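Local coordinates for beta-lactamase Mb2281c (Mycobacterium bovis, PDB 3I7J), which probably acts as a serine hydrolase of the beta-lactamase and penicillin-binding protein family, although its natural substrate is not established, at residues A[68-72]-A[73-77]; A[80-84]-A[85-89]; A[125-128]-A[129-133]; A[250-254]-A[255-259]. All coordinates share one frame; numbering follows the deposited sequence.

Contact 1: residues A[68-72]-A[73-77]; sequences PGSTV and RHLLA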
ATOM      1  N   PRO A  68      23.295  -0.136   9.912  1.00 32.68           N
ATOM      2  CA  PRO A  68      24.412   0.429   9.149  1.00 27.73           C
ATOM      3  C   PRO A  68      24.340  -0.035   7.699  1.00 18.75           C
ATOM      4  O   PRO A  68      24.225  -1.231   7.427  1.00 21.84           O
ATOM      5  CB  PRO A  68      25.636  -0.130   9.869  1.00 29.44           C
ATOM      6  CG  PRO A  68      25.177  -0.181  11.286  1.00 34.24           C
ATOM      7  CD  PRO A  68      23.778  -0.759  11.159  1.00 31.34           C
ATOM      8  N   GLY A  69      24.395   0.916   6.774  1.00 17.33           N
ATOM      9  CA  GLY A  69      24.328   0.577   5.367  1.00  9.58           C
ATOM     10  C   GLY A  69      22.906   0.634   4.836  1.00 14.68           C
ATOM     11  O   GLY A  69      22.673   0.442   3.647  1.00 21.26           O
ATOM     12  N   SER A  70      21.946   0.895   5.713  1.00 13.26           N
ATOM     13  CA  SER A  70      20.550   0.976   5.294  1.00 17.11           C
ATOM     14  C   SER A  70      20.158   2.445   5.068  1.00 14.34           C
ATOM     15  O   SER A  70      20.715   3.343   5.703  1.00 16.47           O
ATOM     16  CB  SER A  70      19.652   0.331   6.357  1.00 15.11           C
ATOM     17  OG  SER A  70      18.277   0.529   6.069  1.00 17.12           O
ATOM     18  N   THR A  71      19.214   2.682   4.159  1.00 11.75           N
ATOM     19  CA  THR A  71      18.757   4.038   3.846  1.00 10.62           C
ATOM     20  C   THR A  71      17.225   4.097   3.821  1.00 14.62           C
ATOM     21  O   THR A  71      16.546   3.086   4.004  1.00 11.80           O
ATOM     22  CB  THR A  71      19.273   4.514   2.461  1.00 14.25           C
ATOM     23  OG1 THR A  71      18.664   3.736   1.424  1.00 12.36           O
ATOM     24  CG2 THR A  71      20.801   4.363   2.361  1.00  8.96           C
ATOM     25  N   VAL A  72      16.685   5.289   3.603  1.00 10.41           N
ATOM     26  CA  VAL A  72      15.248   5.466   3.512  1.00 10.61           C
ATOM     27  C   VAL A  72      14.694   4.521   2.428  1.00 14.16           C
ATOM     28  O   VAL A  72      13.667   3.872   2.639  1.00  8.99           O
ATOM     29  CB  VAL A  72      14.909   6.959   3.206  1.00 13.28           C
ATOM     30  CG1 VAL A  72      13.461   7.119   2.767  1.00  9.40           C
ATOM     31  CG2 VAL A  72      15.152   7.797   4.473  1.00  8.78           C
ATOM     32  N   ARG A  73      15.389   4.413   1.294  1.00  9.60           N
ATOM     33  CA  ARG A  73      14.951   3.537   0.205  1.00 13.97           C
ATOM     34  C   ARG A  73      14.853   2.066   0.627  1.00 15.25           C
ATOM     35  O   ARG A  73      13.944   1.363   0.186  1.00 15.62           O
ATOM     36  CB  ARG A  73      15.894   3.635  -1.005  1.00 12.78           C
ATOM     37  CG  ARG A  73      15.367   2.918  -2.260  1.00 12.87           C
ATOM     38  CD  ARG A  73      16.480   2.632  -3.267  1.00 15.31           C
ATOM     39  NE  ARG A  73      17.228   3.839  -3.597  1.00 24.85           N
ATOM     40  CZ  ARG A  73      16.831   4.752  -4.476  1.00 25.10           C
ATOM     41  NH1 ARG A  73      15.687   4.594  -5.132  1.00 32.39           N
ATOM     42  NH2 ARG A  73      17.575   5.833  -4.685  1.00 20.30           N
ATOM     43  N   HIS A  74      15.791   1.599   1.456  1.00  9.08           N
ATOM     44  CA  HIS A  74      15.771   0.210   1.922  1.00 11.51           C
ATOM     45  C   HIS A  74      14.572  -0.008   2.830  1.00 10.99           C
ATOM     46  O   HIS A  74      13.962  -1.079   2.828  1.00 14.20           O
ATOM     47  CB  HIS A  74      17.027  -0.160   2.729  1.00 11.00           C
ATOM     48  CG  HIS A  74      18.298  -0.150   1.939  1.00 10.42           C
ATOM     49  ND1 HIS A  74      18.969   1.012   1.622  1.00 10.89           N
ATOM     50  CD2 HIS A  74      19.054  -1.165   1.450  1.00 11.79           C
ATOM     51  CE1 HIS A  74      20.084   0.715   0.976  1.00  7.01           C
ATOM     52  NE2 HIS A  74      20.158  -0.600   0.860  1.00 13.03           N
ATOM     53  N   LEU A  75      14.248   0.998   3.634  1.00  8.65           N
ATOM     54  CA  LEU A  75      13.117   0.874   4.540  1.00  4.57           C
ATOM     55  C   LEU A  75      11.809   0.785   3.763  1.00 11.33           C
ATOM     56  O   LEU A  75      10.955  -0.050   4.067  1.00 11.87           O
ATOM     57  CB  LEU A  75      13.092   2.048   5.511  1.00  1.93           C
ATOM     58  CG  LEU A  75      14.341   2.102   6.396  1.00 14.42           C
ATOM     59  CD1 LEU A  75      14.319   3.389   7.223  1.00  8.21           C
ATOM     60  CD2 LEU A  75      14.372   0.876   7.315  1.00  6.80           C
ATOM     61  N   LEU A  76      11.668   1.631   2.746  1.00 13.01           N
ATOM     62  CA  LEU A  76      10.469   1.656   1.913  1.00 14.81           C
ATOM     63  C   LEU A  76      10.266   0.371   1.115  1.00 12.96           C
ATOM     64  O   LEU A  76       9.131  -0.074   0.914  1.00 12.67           O
ATOM     65  CB  LEU A  76      10.543   2.843   0.947  1.00 14.24           C
ATOM     66  CG  LEU A  76      10.279   4.232   1.543  1.00 12.76           C
ATOM     67  CD1 LEU A  76      10.756   5.334   0.602  1.00  6.24           C
ATOM     68  CD2 LEU A  76       8.794   4.365   1.816  1.00 13.09           C
ATOM     69  N   ALA A  77      11.372  -0.221   0.670  1.00  8.01           N
ATOM     70  CA  ALA A  77      11.339  -1.436  -0.138  1.00  5.70           C
ATOM     71  C   ALA A  77      11.532  -2.737   0.648  1.00 12.60           C
ATOM     72  O   ALA A  77      11.616  -3.810   0.053  1.00 14.50           O
ATOM     73  CB  ALA A  77      12.392  -1.343  -1.245  1.00  4.84           C
TER
HETATM   74  O   HOH W   1      19.458   4.029  -1.127  1.00 24.55           O
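Thr71 and His74 meet through their polar atoms at the start of a short helix. Thr71 OG1 lies in the plane of the imidazole, at its edge, 2.7 Å from His74 ND1, a short hydrogen bond in which either atom could be the donor. The threonine places OG1 between its own backbone N and carbonyl carbon (chi1 67°), turning it toward the ring while CG2 sits loosely beside ND1 and CE1 of His74. The same oxygen bonds to a water 2.7 Å away that also receives a weak bond from Arg73 NE, and to the carbonyl O of Leu61, so several partners grip it. One face of the imidazole carries the backbone of Ser70, whose CA stands 4.2 Å from the centroid of the His74 ring in a CH-pi contact; the ring is thus fixed both at an edge and over a face. Behind this shell stands the N-cap geometry: Thr71 O accepts from Leu75 N at 3.1 Å and, weakly, from His74 N, while Val72 O accepts from Leu76 N at 3.0 Å, the first turn of helix 72-76. Val72 CG1 and Leu76 CD1, 3.9 Å apart, run side by side along the buried flank. Ser70 OG rests on His74 CB and is satisfied by Ala65 O, whereas Arg73 reaches out to Gln181. Val72 and Leu76 pack on Leu107 and Leu75 on Val106, all from helix 101-115; Leu76 also meets Ala47 and Ala50 of helix 42-56, so the short helix is wedged against two longer ones.

Contact 2: residues A[80-84]-A[85-89]; sequences SGLAM and HSDQA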
ATOM      1  N   SER A  80      16.073  -3.443   4.265  1.00  8.99           N
ATOM      2  CA  SER A  80      17.008  -2.972   5.288  1.00 13.75           C
ATOM      3  C   SER A  80      17.674  -4.096   6.087  1.00 18.07           C
ATOM      4  O   SER A  80      18.636  -3.844   6.808  1.00 15.46           O
ATOM      5  CB  SER A  80      16.300  -2.028   6.264  1.00 13.39           C
ATOM      6  OG  SER A  80      15.370  -2.743   7.062  1.00 12.62           O
ATOM      7  N   GLY A  81      17.168  -5.322   5.957  1.00 15.27           N
ATOM      8  CA  GLY A  81      17.732  -6.444   6.687  1.00  8.55           C
ATOM      9  C   GLY A  81      17.166  -6.494   8.091  1.00 15.13           C
ATOM     10  O   GLY A  81      17.539  -7.332   8.914  1.00 17.31           O
ATOM     11  N   LEU A  82      16.242  -5.580   8.356  1.00 20.00           N
ATOM     12  CA  LEU A  82      15.600  -5.461   9.652  1.00 14.30           C
ATOM     13  C   LEU A  82      14.544  -6.547   9.856  1.00 18.01           C
ATOM     14  O   LEU A  82      13.911  -7.013   8.906  1.00 15.68           O
ATOM     15  CB  LEU A  82      14.963  -4.078   9.753  1.00 25.08           C
ATOM     16  CG  LEU A  82      15.106  -3.194  10.989  1.00 27.57           C
ATOM     17  CD1 LEU A  82      16.440  -3.380  11.697  1.00 12.41           C
ATOM     18  CD2 LEU A  82      14.937  -1.765  10.520  1.00 13.42           C
ATOM     19  N   ALA A  83      14.364  -6.941  11.109  1.00 15.18           N
ATOM     20  CA  ALA A  83      13.400  -7.962  11.460  1.00 20.53           C
ATOM     21  C   ALA A  83      11.986  -7.472  11.199  1.00 21.71           C
ATOM     22  O   ALA A  83      11.747  -6.281  10.981  1.00 14.50           O
ATOM     23  CB  ALA A  83      13.549  -8.345  12.933  1.00 15.84           C
HETATM   24  N   MSE A  84      11.046  -8.405  11.256  1.00 15.62           N
HETATM   25  CA  MSE A  84       9.644  -8.111  11.021  1.00 15.83           C
HETATM   26  C   MSE A  84       8.999  -7.190  12.051  1.00 16.58           C
HETATM   27  O   MSE A  84       8.311  -6.239  11.685  1.00 14.74           O
HETATM   28  CB  MSE A  84       8.857  -9.418  10.966  1.00 16.98           C
HETATM   29  CG  MSE A  84       7.355  -9.226  11.055  1.00 32.06           C
HETATM   30 SE   MSE A  84       6.622  -8.371   9.487  1.00 52.40          SE
HETATM   31  CE  MSE A  84       6.151 -10.023   8.530  1.00 32.14           C
ATOM     32  N   HIS A  85       9.226  -7.476  13.331  1.00 15.90           N
ATOM     33  CA  HIS A  85       8.609  -6.709  14.406  1.00 17.90           C
ATOM     34  C   HIS A  85       9.519  -5.880  15.305  1.00 13.91           C
ATOM     35  O   HIS A  85       9.053  -4.943  15.948  1.00 20.44           O
ATOM     36  CB  HIS A  85       7.788  -7.653  15.294  1.00 16.15           C
ATOM     37  CG  HIS A  85       6.750  -8.433  14.555  1.00 26.19           C
ATOM     38  ND1 HIS A  85       5.622  -7.850  14.016  1.00 23.43           N
ATOM     39  CD2 HIS A  85       6.673  -9.752  14.255  1.00 16.11           C
ATOM     40  CE1 HIS A  85       4.898  -8.777  13.414  1.00 26.65           C
ATOM     41  NE2 HIS A  85       5.513  -9.938  13.544  1.00 20.23           N
ATOM     42  N   SER A  86      10.802  -6.211  15.363  1.00 21.67           N
ATOM     43  CA  SER A  86      11.705  -5.467  16.230  1.00 22.68           C
ATOM     44  C   SER A  86      12.956  -4.965  15.533  1.00 24.43           C
ATOM     45  O   SER A  86      13.245  -5.320  14.388  1.00 16.46           O
ATOM     46  CB  SER A  86      12.122  -6.329  17.427  1.00 17.67           C
ATOM     47  OG  SER A  86      12.881  -7.447  16.990  1.00 34.46           O
ATOM     48  N   ASP A  87      13.704  -4.148  16.269  1.00 31.46           N
ATOM     49  CA  ASP A  87      14.950  -3.553  15.805  1.00 31.07           C
ATOM     50  C   ASP A  87      16.062  -4.595  15.788  1.00 28.90           C
ATOM     51  O   ASP A  87      17.171  -4.355  16.268  1.00 41.85           O
ATOM     52  CB  ASP A  87      15.331  -2.393  16.736  1.00 32.43           C
ATOM     53  CG  ASP A  87      16.591  -1.675  16.297  1.00 38.70           C
ATOM     54  OD1 ASP A  87      17.009  -1.857  15.130  1.00 42.06           O
ATOM     55  OD2 ASP A  87      17.155  -0.914  17.117  1.00 45.28           O
ATOM     56  N   GLN A  88      15.758  -5.758  15.238  1.00 20.60           N
ATOM     57  CA  GLN A  88      16.736  -6.828  15.157  1.00 16.77           C
ATOM     58  C   GLN A  88      17.228  -6.912  13.720  1.00 18.13           C
ATOM     59  O   GLN A  88      16.432  -7.039  12.790  1.00 18.01           O
ATOM     60  CB  GLN A  88      16.087  -8.149  15.592  1.00 20.43           C
ATOM     61  CG  GLN A  88      16.908  -9.407  15.348  1.00 22.56           C
ATOM     62  CD  GLN A  88      18.150  -9.507  16.223  1.00 22.08           C
ATOM     63  OE1 GLN A  88      18.301  -8.780  17.213  1.00 17.71           O
ATOM     64  NE2 GLN A  88      19.041 -10.427  15.866  1.00 20.28           N
ATOM     65  N   ALA A  89      18.538  -6.817  13.536  1.00 19.27           N
ATOM     66  CA  ALA A  89      19.118  -6.888  12.203  1.00 18.73           C
ATOM     67  C   ALA A  89      19.390  -8.347  11.863  1.00 27.31           C
ATOM     68  O   ALA A  89      20.291  -8.966  12.431  1.00 31.19           O
ATOM     69  CB  ALA A  89      20.412  -6.078  12.151  1.00 23.44           C
TER
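Met84, a selenomethionine, lies alongside His85, the two side chains pointing the same way. Its CB is 3.1 Å from His85 N, a distance set by the peptide link between neighbours. CG, anti to the backbone N (chi1 166°), then reaches over the middle of the imidazole: it is 3.3 Å from the centroid of the His85 ring and 15° off the normal, a tight CH-pi contact. The chain bends at this point, and SE stays above the same ring at 4.6 Å from the His85 centroid, a looser selenium-aromatic approach, before the tip leads away from the segment. Further back, Ala83 N donates to Gln88 O at 2.7 Å, nearly in line with the C=O, though the N-H itself is bent at 134°, and Ala83 CB packs on Gln88 CB at 3.7 Å. Leu82 CD1 crosses toward Asp87 OD1. Leu82 N is held by Ser80 OG in an ST turn, and Asp87 centres an inverse gamma turn. The chain thus doubles back on itself, with one beta bridge between Leu82 and Ala89. Met84 also touches Tyr99, which fits the tyrosine of the family's SxxK-and-tyrosine pattern, so this irregular loop probably borders the active-site region of a penicillin-recognising serine hydrolase.

Contact 3: residues A[125-128]-A[129-133]; sequences EAVC and EPLGM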
ATOM      1  N   GLU A 125      -0.928  16.355   6.934  1.00 17.89           N
ATOM      2  CA  GLU A 125      -0.584  17.554   6.184  1.00 16.90           C
ATOM      3  C   GLU A 125       0.069  17.300   4.836  1.00  8.27           C
ATOM      4  O   GLU A 125      -0.048  18.116   3.923  1.00 17.45           O
ATOM      5  CB  GLU A 125       0.335  18.453   7.020  1.00 13.36           C
ATOM      6  CG  GLU A 125      -0.146  18.684   8.447  1.00 19.17           C
ATOM      7  CD  GLU A 125       0.797  19.567   9.256  1.00 25.78           C
ATOM      8  OE1 GLU A 125       1.976  19.706   8.867  1.00 29.03           O
ATOM      9  OE2 GLU A 125       0.360  20.110  10.290  1.00 24.48           O
ATOM     10  N   ALA A 126       0.757  16.179   4.686  1.00 16.52           N
ATOM     11  CA  ALA A 126       1.432  15.910   3.421  1.00 14.17           C
ATOM     12  C   ALA A 126       0.615  15.094   2.428  1.00 12.94           C
ATOM     13  O   ALA A 126       0.823  15.189   1.216  1.00 16.48           O
ATOM     14  CB  ALA A 126       2.762  15.207   3.693  1.00 17.45           C
ATOM     15  N   VAL A 127      -0.327  14.311   2.936  1.00 17.05           N
ATOM     16  CA  VAL A 127      -1.115  13.440   2.078  1.00 12.60           C
ATOM     17  C   VAL A 127      -2.629  13.559   2.200  1.00 13.75           C
ATOM     18  O   VAL A 127      -3.312  13.878   1.235  1.00 11.57           O
ATOM     19  CB  VAL A 127      -0.724  11.973   2.351  1.00 13.86           C
ATOM     20  CG1 VAL A 127      -1.573  11.035   1.518  1.00  8.30           C
ATOM     21  CG2 VAL A 127       0.759  11.776   2.056  1.00  5.61           C
ATOM     22  N   CYS A 128      -3.143  13.285   3.393  1.00 10.67           N
ATOM     23  CA  CYS A 128      -4.573  13.304   3.628  1.00 15.73           C
ATOM     24  C   CYS A 128      -5.272  14.650   3.433  1.00 17.96           C
ATOM     25  O   CYS A 128      -6.266  14.733   2.713  1.00 13.96           O
ATOM     26  CB  CYS A 128      -4.851  12.742   5.018  1.00 17.37           C
ATOM     27  SG  CYS A 128      -4.324  11.014   5.183  1.00 21.75           S
ATOM     28  N   GLU A 129      -4.747  15.694   4.059  1.00 18.93           N
ATOM     29  CA  GLU A 129      -5.322  17.028   3.960  1.00 18.66           C
ATOM     30  C   GLU A 129      -5.324  17.527   2.504  1.00 20.90           C
ATOM     31  O   GLU A 129      -6.341  18.010   2.007  1.00 18.23           O
ATOM     32  CB  GLU A 129      -4.521  17.972   4.867  1.00 25.55           C
ATOM     33  CG  GLU A 129      -5.168  19.302   5.204  1.00 32.52           C
ATOM     34  CD  GLU A 129      -5.331  20.202   3.997  1.00 45.16           C
ATOM     35  OE1 GLU A 129      -4.382  20.300   3.182  1.00 49.51           O
ATOM     36  OE2 GLU A 129      -6.406  20.827   3.871  1.00 49.20           O
ATOM     37  N   PRO A 130      -4.191  17.403   1.794  1.00 18.70           N
ATOM     38  CA  PRO A 130      -4.180  17.873   0.402  1.00 19.63           C
ATOM     39  C   PRO A 130      -5.184  17.161  -0.507  1.00 19.58           C
ATOM     40  O   PRO A 130      -5.694  17.752  -1.459  1.00 21.81           O
ATOM     41  CB  PRO A 130      -2.733  17.636  -0.038  1.00 16.56           C
ATOM     42  CG  PRO A 130      -1.959  17.787   1.248  1.00 13.13           C
ATOM     43  CD  PRO A 130      -2.839  17.016   2.229  1.00 17.87           C
ATOM     44  N   LEU A 131      -5.477  15.897  -0.215  1.00 17.06           N
ATOM     45  CA  LEU A 131      -6.422  15.129  -1.029  1.00 15.13           C
ATOM     46  C   LEU A 131      -7.850  15.128  -0.478  1.00 12.11           C
ATOM     47  O   LEU A 131      -8.737  14.502  -1.056  1.00 21.70           O
ATOM     48  CB  LEU A 131      -5.927  13.683  -1.177  1.00 13.31           C
ATOM     49  CG  LEU A 131      -4.642  13.495  -2.002  1.00 14.61           C
ATOM     50  CD1 LEU A 131      -4.137  12.061  -1.933  1.00  5.99           C
ATOM     51  CD2 LEU A 131      -4.922  13.884  -3.439  1.00  7.45           C
ATOM     52  N   GLY A 132      -8.073  15.817   0.636  1.00 11.33           N
ATOM     53  CA  GLY A 132      -9.402  15.858   1.218  1.00  7.08           C
ATOM     54  C   GLY A 132      -9.808  14.616   1.994  1.00 17.01           C
ATOM     55  O   GLY A 132     -11.000  14.361   2.164  1.00 19.79           O
HETATM   56  N   MSE A 133      -8.829  13.838   2.451  1.00 18.61           N
HETATM   57  CA  MSE A 133      -9.086  12.624   3.229  1.00 19.35           C
HETATM   58  C   MSE A 133      -9.341  12.967   4.692  1.00 19.25           C
HETATM   59  O   MSE A 133      -8.500  12.707   5.556  1.00 22.13           O
HETATM   60  CB  MSE A 133      -7.884  11.687   3.121  1.00 13.52           C
HETATM   61  CG  MSE A 133      -7.879  10.885   1.831  1.00 24.38           C
HETATM   62 SE   MSE A 133      -6.137  10.240   1.224  1.00 28.94          SE
HETATM   63  CE  MSE A 133      -6.414  10.586  -0.638  1.00 57.36           C
TER
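Cys128 and Met133 close the end of helix 119-131 by a backbone bond. Met133 N donates to Cys128 O at 2.7 Å and Gly132 N to Glu129 O at 3.1 Å: with the positive phi of Gly132 (78°), this pair makes a Schellman motif. A further bond runs from Leu131 N to Val127 O at 3.3 Å, with a weak second one to Cys128 O, so the carbonyl of Cys128 serves more than one donor in the last turn. Among carbon-to-oxygen contacts, Pro130 stands out. Having no N-H, it cannot bond to the turn before; instead its ring leans on carbonyls, CD 3.3 Å from Val127 O and CG 3.3 Å from Glu125 O. The helix widens to a pi-type turn over 125-128 and is kinked at Pro130, consistent with carbonyls moved aside to admit the ring. Apolar contacts are few. Cys128 CB meets Met133 CB at 3.7 Å, and SE of Met133, a selenomethionine, lies 4.2 Å from Cys128 CA. Its CG points away from the carbonyl carbon (chi1 -81°), which lays the chain back along the helix end. Val127 CG1 and Leu131 CD1 approach more loosely, 4.4 Å apart. In charge terms, Glu125 turns outward from this turn to a salt bridge with Arg121. The buried flank packs against two helices: Ala126 and Val127 lie on Val52 and Ala49 of helix 42-56, while Leu131 and Met133 reach Val158 of helix 153-164, with Phe159 and Asp155 also touching Met133.

Contact 4: residues A[250-254]-A[255-259]; sequences RDFGD and WALDL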
ATOM      1  N   ARG A 250     -13.576  -8.511   8.185  1.00 19.28           N
ATOM      2  CA  ARG A 250     -13.135  -9.865   8.498  1.00 14.03           C
ATOM      3  C   ARG A 250     -11.650  -9.997   8.183  1.00 17.97           C
ATOM      4  O   ARG A 250     -11.215  -9.699   7.070  1.00 20.26           O
ATOM      5  CB  ARG A 250     -13.917 -10.904   7.695  1.00  9.49           C
ATOM      6  CG  ARG A 250     -13.600 -12.336   8.113  1.00 16.27           C
ATOM      7  CD  ARG A 250     -14.393 -13.369   7.322  1.00 15.25           C
ATOM      8  NE  ARG A 250     -14.041 -14.723   7.731  1.00 18.39           N
ATOM      9  CZ  ARG A 250     -14.511 -15.828   7.161  1.00 20.42           C
ATOM     10  NH1 ARG A 250     -15.364 -15.751   6.148  1.00 27.56           N
ATOM     11  NH2 ARG A 250     -14.124 -17.016   7.605  1.00 15.64           N
ATOM     12  N   ASP A 251     -10.878 -10.443   9.167  1.00 16.54           N
ATOM     13  CA  ASP A 251      -9.446 -10.601   8.983  1.00 14.05           C
ATOM     14  C   ASP A 251      -9.130 -11.546   7.830  1.00 14.84           C
ATOM     15  O   ASP A 251      -9.879 -12.484   7.563  1.00 13.22           O
ATOM     16  CB  ASP A 251      -8.789 -11.114  10.271  1.00 20.44           C
ATOM     17  CG  ASP A 251      -8.872 -10.115  11.409  1.00 19.65           C
ATOM     18  OD1 ASP A 251      -8.928  -8.895  11.144  1.00 26.35           O
ATOM     19  OD2 ASP A 251      -8.870 -10.544  12.583  1.00 29.64           O
ATOM     20  N   PHE A 252      -8.019 -11.278   7.149  1.00 13.49           N
ATOM     21  CA  PHE A 252      -7.560 -12.081   6.020  1.00 13.38           C
ATOM     22  C   PHE A 252      -7.496 -13.557   6.391  1.00 14.55           C
ATOM     23  O   PHE A 252      -7.119 -13.899   7.508  1.00 21.11           O
ATOM     24  CB  PHE A 252      -6.169 -11.618   5.600  1.00 12.57           C
ATOM     25  CG  PHE A 252      -5.600 -12.380   4.444  1.00 13.29           C
ATOM     26  CD1 PHE A 252      -6.049 -12.145   3.157  1.00 19.87           C
ATOM     27  CD2 PHE A 252      -4.608 -13.330   4.636  1.00 19.35           C
ATOM     28  CE1 PHE A 252      -5.514 -12.846   2.074  1.00 12.68           C
ATOM     29  CE2 PHE A 252      -4.067 -14.037   3.557  1.00 14.10           C
ATOM     30  CZ  PHE A 252      -4.522 -13.792   2.281  1.00 13.34           C
ATOM     31  N   GLY A 253      -7.847 -14.428   5.448  1.00 15.29           N
ATOM     32  CA  GLY A 253      -7.816 -15.862   5.698  1.00 16.38           C
ATOM     33  C   GLY A 253      -8.069 -16.638   4.414  1.00 24.51           C
ATOM     34  O   GLY A 253      -8.072 -16.053   3.330  1.00 23.89           O
ATOM     35  N   ASP A 254      -8.286 -17.945   4.517  1.00 14.28           N
ATOM     36  CA  ASP A 254      -8.533 -18.755   3.330  1.00 18.56           C
ATOM     37  C   ASP A 254      -9.793 -18.341   2.570  1.00 15.68           C
ATOM     38  O   ASP A 254      -9.879 -18.534   1.354  1.00 17.62           O
ATOM     39  CB  ASP A 254      -8.635 -20.245   3.691  1.00 27.26           C
ATOM     40  CG  ASP A 254      -7.348 -20.795   4.296  1.00 39.44           C
ATOM     41  OD1 ASP A 254      -6.248 -20.425   3.821  1.00 33.65           O
ATOM     42  OD2 ASP A 254      -7.440 -21.611   5.238  1.00 39.71           O
ATOM     43  N   TRP A 255     -10.767 -17.776   3.277  1.00 15.44           N
ATOM     44  CA  TRP A 255     -12.012 -17.348   2.640  1.00 17.40           C
ATOM     45  C   TRP A 255     -11.784 -16.352   1.502  1.00 17.29           C
ATOM     46  O   TRP A 255     -12.544 -16.318   0.533  1.00 16.28           O
ATOM     47  CB  TRP A 255     -12.969 -16.713   3.668  1.00 13.38           C
ATOM     48  CG  TRP A 255     -12.476 -15.407   4.231  1.00 12.88           C
ATOM     49  CD1 TRP A 255     -11.636 -15.233   5.298  1.00 16.46           C
ATOM     50  CD2 TRP A 255     -12.735 -14.097   3.707  1.00 15.22           C
ATOM     51  NE1 TRP A 255     -11.355 -13.897   5.466  1.00 14.98           N
ATOM     52  CE2 TRP A 255     -12.012 -13.179   4.503  1.00 12.63           C
ATOM     53  CE3 TRP A 255     -13.505 -13.610   2.640  1.00 13.94           C
ATOM     54  CZ2 TRP A 255     -12.032 -11.802   4.263  1.00 15.30           C
ATOM     55  CZ3 TRP A 255     -13.524 -12.234   2.403  1.00 26.72           C
ATOM     56  CH2 TRP A 255     -12.788 -11.349   3.213  1.00 10.00           C
ATOM     57  N   ALA A 256     -10.732 -15.549   1.611  1.00 16.12           N
ATOM     58  CA  ALA A 256     -10.457 -14.534   0.599  1.00 13.29           C
ATOM     59  C   ALA A 256      -9.593 -15.000  -0.564  1.00 19.74           C
ATOM     60  O   ALA A 256      -9.600 -14.383  -1.634  1.00 19.08           O
ATOM     61  CB  ALA A 256      -9.816 -13.322   1.258  1.00 14.76           C
ATOM     62  N   LEU A 257      -8.858 -16.088  -0.351  1.00 15.31           N
ATOM     63  CA  LEU A 257      -7.951 -16.629  -1.363  1.00 14.74           C
ATOM     64  C   LEU A 257      -8.500 -16.709  -2.791  1.00 13.28           C
ATOM     65  O   LEU A 257      -7.770 -16.449  -3.747  1.00 15.78           O
ATOM     66  CB  LEU A 257      -7.428 -18.001  -0.914  1.00 21.75           C
ATOM     67  CG  LEU A 257      -6.603 -18.005   0.388  1.00 25.16           C
ATOM     68  CD1 LEU A 257      -6.003 -19.396   0.612  1.00 16.09           C
ATOM     69  CD2 LEU A 257      -5.483 -16.972   0.294  1.00 21.33           C
ATOM     70  N   ASP A 258      -9.771 -17.059  -2.954  1.00 15.48           N
ATOM     71  CA  ASP A 258     -10.332 -17.126  -4.298  1.00 14.55           C
ATOM     72  C   ASP A 258     -11.210 -15.920  -4.622  1.00 17.11           C
ATOM     73  O   ASP A 258     -11.277 -15.477  -5.772  1.00 19.85           O
ATOM     74  CB  ASP A 258     -11.131 -18.417  -4.487  1.00 19.24           C
ATOM     75  CG  ASP A 258     -10.243 -19.651  -4.496  1.00 24.01           C
ATOM     76  OD1 ASP A 258      -9.207 -19.639  -5.193  1.00 33.16           O
ATOM     77  OD2 ASP A 258     -10.576 -20.637  -3.812  1.00 32.33           O
ATOM     78  N   LEU A 259     -11.869 -15.376  -3.605  1.00 15.81           N
ATOM     79  CA  LEU A 259     -12.744 -14.228  -3.808  1.00 20.10           C
ATOM     80  C   LEU A 259     -12.019 -12.965  -4.254  1.00 17.16           C
ATOM     81  O   LEU A 259     -12.469 -12.272  -5.174  1.00 21.55           O
ATOM     82  CB  LEU A 259     -13.538 -13.927  -2.535  1.00 11.01           C
ATOM     83  CG  LEU A 259     -14.485 -15.013  -2.024  1.00 17.49           C
ATOM     84  CD1 LEU A 259     -15.258 -14.483  -0.825  1.00 13.15           C
ATOM     85  CD2 LEU A 259     -15.451 -15.424  -3.130  1.00 19.67           C
TER
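Gly253 O and Asp254 O accept from Ala256 N and Leu257 N, each bond 3.2 Å long and each donor lying well above its carbonyl plane, as the chain tightens into helix 256-271. The side chains gather round Trp255. Arg250, fully extended, runs across one face of the indole in the opposite sense to the tryptophan side chain: its CD lies 3.7 Å from the centroid of the five-membered ring of Trp255, and its guanidinium lies flat on the ring, planes 6° apart, with Arg250 CZ 3.8 Å from the same centroid. The indole reaches this stack because its CG sits between the backbone N and the carbonyl carbon (chi1 67°), a position that folds the ring back over the preceding loop. The methyl of Ala256 stands over the other face, where Gly253 O also approaches. At the edge, Trp255 NE1 donates to Asp251 O, 2.9 Å away and nearly straight at 169°, with that oxygen in the ring plane, so the ring is fixed in rotation as well as on both faces. Farther along, Phe252 CZ and Leu257 CD2 touch at 3.9 Å, the two side chains crossing at about a right angle, and Leu257 CD1 lies beside Asp254 OD1, 3.4 Å away. Arg250 NH1 also bonds to Pro11 O, a second hold consistent with the flat placement of the guanidinium, and Val12 packs on Trp255. With its N-H bonded at the edge and a guanidinium spread flat over one face, the indole joins a cation-pi stack to a polar edge bond, and the charge of Arg250 probably favours the stack.

All four contacts are local, between neighbouring residues along the chain: at the start of a helix in contacts 1 and 4, at a helix end in contact 3, within a loop in contact 2. Contacts 1 and 2 adjoin on one side of the chain's centre and touch chiefly through Ser80, which packs on Ser70, His74 and Leu75; both also lean on helix 101-115. Contact 1 has a buried apolar flank under a polar cap, contact 2 a partly buried loop whose 85-89 side is exposed, with a single beta bridge. Contact 3, about 25 Å from contact 1 between centres, shares helix 42-56 with it. Contact 4, a surface contact across the molecule from contacts 1 and 3, relies on a cation stacked over an aromatic ring.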